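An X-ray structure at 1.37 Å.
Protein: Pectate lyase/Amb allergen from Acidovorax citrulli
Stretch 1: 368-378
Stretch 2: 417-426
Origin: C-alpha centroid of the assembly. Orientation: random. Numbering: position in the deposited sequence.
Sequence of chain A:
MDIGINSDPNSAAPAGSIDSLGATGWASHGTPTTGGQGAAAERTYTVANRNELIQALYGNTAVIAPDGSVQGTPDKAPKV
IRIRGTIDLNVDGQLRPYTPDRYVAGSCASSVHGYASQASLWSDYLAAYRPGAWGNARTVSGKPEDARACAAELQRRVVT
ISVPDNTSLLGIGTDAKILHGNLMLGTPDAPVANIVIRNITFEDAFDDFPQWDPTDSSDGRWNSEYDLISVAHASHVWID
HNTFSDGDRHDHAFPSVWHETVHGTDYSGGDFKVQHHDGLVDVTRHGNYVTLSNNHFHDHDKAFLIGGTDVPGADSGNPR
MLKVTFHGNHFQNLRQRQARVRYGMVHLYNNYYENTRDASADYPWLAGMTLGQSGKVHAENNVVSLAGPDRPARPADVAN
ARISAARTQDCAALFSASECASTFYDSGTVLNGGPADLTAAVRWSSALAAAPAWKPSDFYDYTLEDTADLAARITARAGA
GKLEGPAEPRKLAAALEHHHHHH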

ATOM      1  N   GLY A 368     -18.868  14.281   4.774  1.00  7.27           N
ATOM      2  CA  GLY A 368     -19.562  13.419   3.836  1.00  6.64           C
ATOM      3  C   GLY A 368     -19.948  14.179   2.584  1.00  6.90           C
ATOM      4  O   GLY A 368     -19.099  14.467   1.729  1.00  6.86           O
ATOM      5  N   MET A 369     -21.236  14.499   2.477  1.00  6.66           N
ATOM      6  CA  MET A 369     -21.777  15.283   1.371  1.00  7.77           C
ATOM      7  C   MET A 369     -21.665  16.758   1.709  1.00  7.78           C
ATOM      8  O   MET A 369     -21.995  17.167   2.824  1.00  8.76           O
ATOM      9  CB  MET A 369     -23.265  14.979   1.197  1.00 10.22           C
ATOM     10  CG  MET A 369     -23.595  13.548   0.988  1.00 12.70           C
ATOM     11  SD  MET A 369     -25.379  13.408   0.872  1.00 14.26           S
ATOM     12  CE  MET A 369     -25.471  11.635   1.148  1.00 15.81           C
ATOM     13  N   THR A 370     -21.219  17.558   0.750  1.00  6.70           N
ATOM     14  CA  THR A 370     -21.184  19.006   0.950  1.00  7.43           C
ATOM     15  C   THR A 370     -22.037  19.690  -0.101  1.00  8.02           C
ATOM     16  O   THR A 370     -21.814  19.527  -1.305  1.00  8.80           O
ATOM     17  CB  THR A 370     -19.753  19.557   0.865  1.00  8.54           C
ATOM     18  OG1 THR A 370     -18.972  18.979   1.916  1.00  9.29           O
ATOM     19  CG2 THR A 370     -19.750  21.074   0.990  1.00  9.30           C
ATOM     20  N   LEU A 371     -23.037  20.433   0.363  1.00  7.49           N
ATOM     21  CA  LEU A 371     -23.763  21.361  -0.508  1.00  7.55           C
ATOM     22  C   LEU A 371     -22.888  22.588  -0.715  1.00  7.14           C
ATOM     23  O   LEU A 371     -22.818  23.456   0.153  1.00  8.10           O
ATOM     24  CB  LEU A 371     -25.105  21.772   0.113  1.00  8.20           C
ATOM     25  CG  LEU A 371     -25.883  22.854  -0.643  1.00  8.57           C
ATOM     26  CD1 LEU A 371     -26.200  22.427  -2.058  1.00  9.35           C
ATOM     27  CD2 LEU A 371     -27.166  23.216   0.117  1.00  9.25           C
ATOM     28  N   GLY A 372     -22.188  22.632  -1.840  1.00  6.66           N
ATOM     29  CA  GLY A 372     -21.426  23.798  -2.215  1.00  6.61           C
ATOM     30  C   GLY A 372     -22.222  24.763  -3.063  1.00  7.02           C
ATOM     31  O   GLY A 372     -23.444  24.643  -3.223  1.00  7.45           O
ATOM     32  N   GLN A 373     -21.502  25.733  -3.610  1.00  6.32           N
ATOM     33  CA  GLN A 373     -22.128  26.891  -4.234  1.00  6.79           C
ATOM     34  C   GLN A 373     -23.062  26.502  -5.364  1.00  7.34           C
ATOM     35  O   GLN A 373     -22.610  25.948  -6.363  1.00  7.16           O
ATOM     36  CB  GLN A 373     -21.055  27.819  -4.779  1.00  7.56           C
ATOM     37  CG  GLN A 373     -21.617  29.173  -5.202  1.00  8.10           C
ATOM     38  CD  GLN A 373     -22.200  29.942  -4.054  1.00  9.39           C
ATOM     39  OE1 GLN A 373     -21.671  29.914  -2.944  1.00  9.43           O
ATOM     40  NE2 GLN A 373     -23.302  30.644  -4.312  1.00 10.96           N
ATOM     41  N   SER A 374     -24.354  26.795  -5.196  1.00  7.96           N
ATOM     42  CA  SER A 374     -25.389  26.534  -6.212  1.00  8.43           C
ATOM     43  C   SER A 374     -25.555  25.051  -6.544  1.00  7.66           C
ATOM     44  O   SER A 374     -26.160  24.693  -7.552  1.00  7.98           O
ATOM     45  CB  SER A 374     -25.161  27.347  -7.488  1.00  8.90           C
ATOM     46  OG  SER A 374     -25.241  28.738  -7.223  1.00 10.29           O
ATOM     47  N   GLY A 375     -25.037  24.177  -5.687  1.00  6.77           N
ATOM     48  CA  GLY A 375     -25.282  22.757  -5.844  1.00  6.70           C
ATOM     49  C   GLY A 375     -26.740  22.435  -5.567  1.00  6.50           C
ATOM     50  O   GLY A 375     -27.435  23.150  -4.846  1.00  7.08           O
ATOM     51  N   LYS A 376     -27.205  21.334  -6.137  1.00  6.54           N
ATOM     52  CA  LYS A 376     -28.579  20.894  -5.928  1.00  6.89           C
ATOM     53  C   LYS A 376     -28.525  19.394  -5.669  1.00  6.70           C
ATOM     54  O   LYS A 376     -28.476  18.576  -6.597  1.00  7.51           O
ATOM     55  CB  LYS A 376     -29.454  21.275  -7.125  1.00  8.80           C
ATOM     56  CG  LYS A 376     -29.503  22.799  -7.337  1.00 10.76           C
ATOM     57  CD  LYS A 376     -30.261  23.222  -8.570  1.00 11.20           C
ATOM     58  CE  LYS A 376     -30.021  24.714  -8.817  1.00 10.64           C
ATOM     59  NZ  LYS A 376     -28.570  24.986  -9.098  1.00 11.03           N
ATOM     60  N   VAL A 377     -28.472  19.054  -4.390  1.00  6.33           N
ATOM     61  CA  VAL A 377     -28.174  17.696  -3.948  1.00  6.55           C
ATOM     62  C   VAL A 377     -29.450  16.979  -3.541  1.00  5.94           C
ATOM     63  O   VAL A 377     -30.292  17.531  -2.823  1.00  5.76           O
ATOM     64  CB  VAL A 377     -27.166  17.714  -2.772  1.00  6.99           C
ATOM     65  CG1 VAL A 377     -26.940  16.319  -2.237  1.00  7.79           C
ATOM     66  CG2 VAL A 377     -25.857  18.362  -3.215  1.00  8.08           C
ATOM     67  N   HIS A 378     -29.606  15.749  -4.024  1.00  5.70           N
ATOM     68  CA  HIS A 378     -30.793  14.946  -3.716  1.00  5.33           C
ATOM     69  C   HIS A 378     -30.282  13.587  -3.235  1.00  5.15           C
ATOM     70  O   HIS A 378     -29.710  12.829  -4.026  1.00  5.36           O
ATOM     71  CB  HIS A 378     -31.644  14.781  -4.984  1.00  5.85           C
ATOM     72  CG  HIS A 378     -33.038  14.298  -4.734  1.00  5.81           C
ATOM     73  ND1 HIS A 378     -34.095  15.164  -4.574  1.00  7.04           N
ATOM     74  CD2 HIS A 378     -33.554  13.044  -4.649  1.00  6.20           C
ATOM     75  CE1 HIS A 378     -35.201  14.467  -4.376  1.00  7.49           C
ATOM     76  NE2 HIS A 378     -34.904  13.180  -4.430  1.00  7.11           N
ATOM     77  N   ALA A 417     -32.207  33.018 -11.211  1.00 15.58           N
ATOM     78  CA  ALA A 417     -32.311  32.808  -9.769  1.00 15.24           C
ATOM     79  C   ALA A 417     -32.531  31.341  -9.402  1.00 15.47           C
ATOM     80  O   ALA A 417     -31.856  30.821  -8.513  1.00 15.02           O
ATOM     81  CB  ALA A 417     -33.418  33.670  -9.176  1.00 16.13           C
ATOM     82  N   SER A 418     -33.449  30.660 -10.087  1.00 15.69           N
ATOM     83  CA  SER A 418     -33.716  29.257  -9.764  1.00 16.30           C
ATOM     84  C   SER A 418     -32.495  28.378 -10.038  1.00 15.03           C
ATOM     85  O   SER A 418     -32.172  27.489  -9.257  1.00 15.93           O
ATOM     86  CB  SER A 418     -34.946  28.726 -10.509  1.00 17.38           C
ATOM     87  OG  SER A 418     -34.777  28.778 -11.917  1.00 18.77           O
ATOM     88  N   GLU A 419     -31.807  28.636 -11.143  1.00 13.41           N
ATOM     89  CA  GLU A 419     -30.628  27.844 -11.486  1.00 12.29           C
ATOM     90  C   GLU A 419     -29.460  28.121 -10.544  1.00 11.01           C
ATOM     91  O   GLU A 419     -28.529  27.330 -10.464  1.00 11.09           O
ATOM     92  CB  GLU A 419     -30.199  28.110 -12.920  1.00 12.37           C
ATOM     93  CG  GLU A 419     -31.207  27.672 -13.957  1.00 13.04           C
ATOM     94  CD  GLU A 419     -30.754  28.022 -15.359  1.00 13.55           C
ATOM     95  OE1 GLU A 419     -30.122  27.160 -16.017  1.00 14.10           O
ATOM     96  OE2 GLU A 419     -31.021  29.160 -15.805  1.00 13.34           O
ATOM     97  N   CYS A 420     -29.509  29.244  -9.832  1.00 10.49           N
ATOM     98  CA  CYS A 420     -28.415  29.618  -8.947  1.00 10.30           C
ATOM     99  C   CYS A 420     -28.664  29.264  -7.485  1.00  9.96           C
ATOM    100  O   CYS A 420     -27.804  29.474  -6.637  1.00  9.64           O
ATOM    101  CB  CYS A 420     -28.079  31.101  -9.138  1.00 11.22           C
ATOM    102  SG  CYS A 420     -27.548  31.412 -10.841  1.00 11.66           S
ATOM    103  N   ALA A 421     -29.836  28.711  -7.191  1.00 10.24           N
ATOM    104  CA  ALA A 421     -30.126  28.295  -5.833  1.00 10.17           C
ATOM    105  C   ALA A 421     -29.200  27.158  -5.399  1.00  9.45           C
ATOM    106  O   ALA A 421     -28.740  26.369  -6.226  1.00  9.85           O
ATOM    107  CB  ALA A 421     -31.591  27.862  -5.715  1.00 11.39           C
ATOM    108  N   SER A 422     -28.943  27.087  -4.093  1.00  8.55           N
ATOM    109  CA  SER A 422     -28.208  25.998  -3.470  1.00  8.62           C
ATOM    110  C   SER A 422     -29.232  25.222  -2.670  1.00  8.61           C
ATOM    111  O   SER A 422     -29.790  25.759  -1.711  1.00  9.30           O
ATOM    112  CB  SER A 422     -27.141  26.534  -2.514  1.00  9.15           C
ATOM    113  OG  SER A 422     -26.212  27.378  -3.175  1.00  9.33           O
ATOM    114  N   THR A 423     -29.502  23.975  -3.052  1.00  7.64           N
ATOM    115  CA  THR A 423     -30.589  23.225  -2.428  1.00  7.33           C
ATOM    116  C   THR A 423     -30.166  21.822  -2.015  1.00  7.12           C
ATOM    117  O   THR A 423     -29.266  21.221  -2.610  1.00  7.73           O
ATOM    118  CB  THR A 423     -31.837  23.145  -3.344  1.00  8.20           C
ATOM    119  OG1 THR A 423     -31.580  22.270  -4.448  1.00  8.92           O
ATOM    120  CG2 THR A 423     -32.214  24.519  -3.878  1.00  8.91           C
ATOM    121  N   PHE A 424     -30.807  21.316  -0.973  1.00  7.57           N
ATOM    122  CA  PHE A 424     -30.483  19.993  -0.448  1.00  7.34           C
ATOM    123  C   PHE A 424     -31.754  19.270  -0.031  1.00  8.15           C
ATOM    124  O   PHE A 424     -32.607  19.835   0.661  1.00  9.95           O
ATOM    125  CB  PHE A 424     -29.517  20.116   0.742  1.00  8.05           C
ATOM    126  CG  PHE A 424     -29.058  18.785   1.298  1.00  8.31           C
ATOM    127  CD1 PHE A 424     -29.826  18.096   2.234  1.00  9.08           C
ATOM    128  CD2 PHE A 424     -27.847  18.236   0.906  1.00  8.81           C
ATOM    129  CE1 PHE A 424     -29.385  16.868   2.750  1.00  9.44           C
ATOM    130  CE2 PHE A 424     -27.411  17.021   1.409  1.00  9.80           C
ATOM    131  CZ  PHE A 424     -28.186  16.331   2.326  1.00  9.97           C
ATOM    132  N   TYR A 425     -31.882  18.018  -0.458  1.00  7.05           N
ATOM    133  CA  TYR A 425     -32.975  17.148  -0.059  1.00  6.80           C
ATOM    134  C   TYR A 425     -32.381  15.835   0.411  1.00  6.46           C
ATOM    135  O   TYR A 425     -31.479  15.302  -0.218  1.00  6.47           O
ATOM    136  CB  TYR A 425     -33.902  16.881  -1.248  1.00  7.32           C
ATOM    137  CG  TYR A 425     -34.965  15.833  -0.984  1.00  8.66           C
ATOM    138  CD1 TYR A 425     -34.719  14.481  -1.230  1.00  9.11           C
ATOM    139  CD2 TYR A 425     -36.224  16.196  -0.521  1.00 10.60           C
ATOM    140  CE1 TYR A 425     -35.687  13.514  -0.995  1.00  9.81           C
ATOM    141  CE2 TYR A 425     -37.202  15.237  -0.295  1.00 11.63           C
ATOM    142  CZ  TYR A 425     -36.927  13.896  -0.535  1.00 11.04           C
ATOM    143  OH  TYR A 425     -37.901  12.942  -0.315  1.00 12.90           O
ATOM    144  N   ASP A 426     -32.886  15.297   1.514  1.00  6.65           N
ATOM    145  CA  ASP A 426     -32.618  13.889   1.809  1.00  6.81           C
ATOM    146  C   ASP A 426     -33.822  13.166   2.373  1.00  7.01           C
ATOM    147  O   ASP A 426     -34.696  13.761   3.016  1.00  8.27           O
ATOM    148  CB  ASP A 426     -31.379  13.653   2.707  1.00  7.54           C
ATOM    149  CG  ASP A 426     -31.659  13.865   4.198  1.00  8.80           C
ATOM    150  OD1 ASP A 426     -32.202  14.932   4.560  1.00  9.56           O
ATOM    151  OD2 ASP A 426     -31.309  12.975   5.021  1.00  8.56           O
TER
HETATM  152  O   HOH W   1     -31.837  19.488  -4.253  1.00  8.36           O

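This contact is a parallel pairing of two strands, extended at its N-terminal end by a polar cluster around a turn and backed on one face by apolar side chains. Lys-376, Val-377 and His-378 lie in register with Thr-423, Phe-424 and Tyr-425. The backbone bonds alternate along the pair. Thr-423 N donates to Gly-375 O, Val-377 N to Thr-423 O, and Tyr-425 N to Val-377 O, each at 2.9 Å. A water also donates to Val-377 O and bonds Thr-423 OG1.

Just before Lys-376, a type II turn runs from Gly-372 to Gly-375. Ser-374 within it donates twice across the contact: its N donates to Ser-422 OG (2.8 Å), and its OG donates to Cys-420 O (2.7 Å). The Lys-376 side chain reaches back so that its NZ reaches Glu-419 O at 2.7 Å and, within its own stretch, Ser-374 O at 2.9 Å. A weak bond joins Lys-376 NZ to Ala-421 O at 3.2 Å. The ammonium thus gathers three carbonyl oxygens.

On the same face as Lys-376, the rings of His-378 and Tyr-425 form an offset stack, their planes 11° apart. Phe-424 points to the other face with Val-377; Val-377 CG1 lies 3.7 Å from Phe-424 CE2. Leu-371 CD2 packs 3.9 Å from Phe-424 CB, and Met-369 SD meets the ring edge, 4.2 Å from Phe-424 CE2.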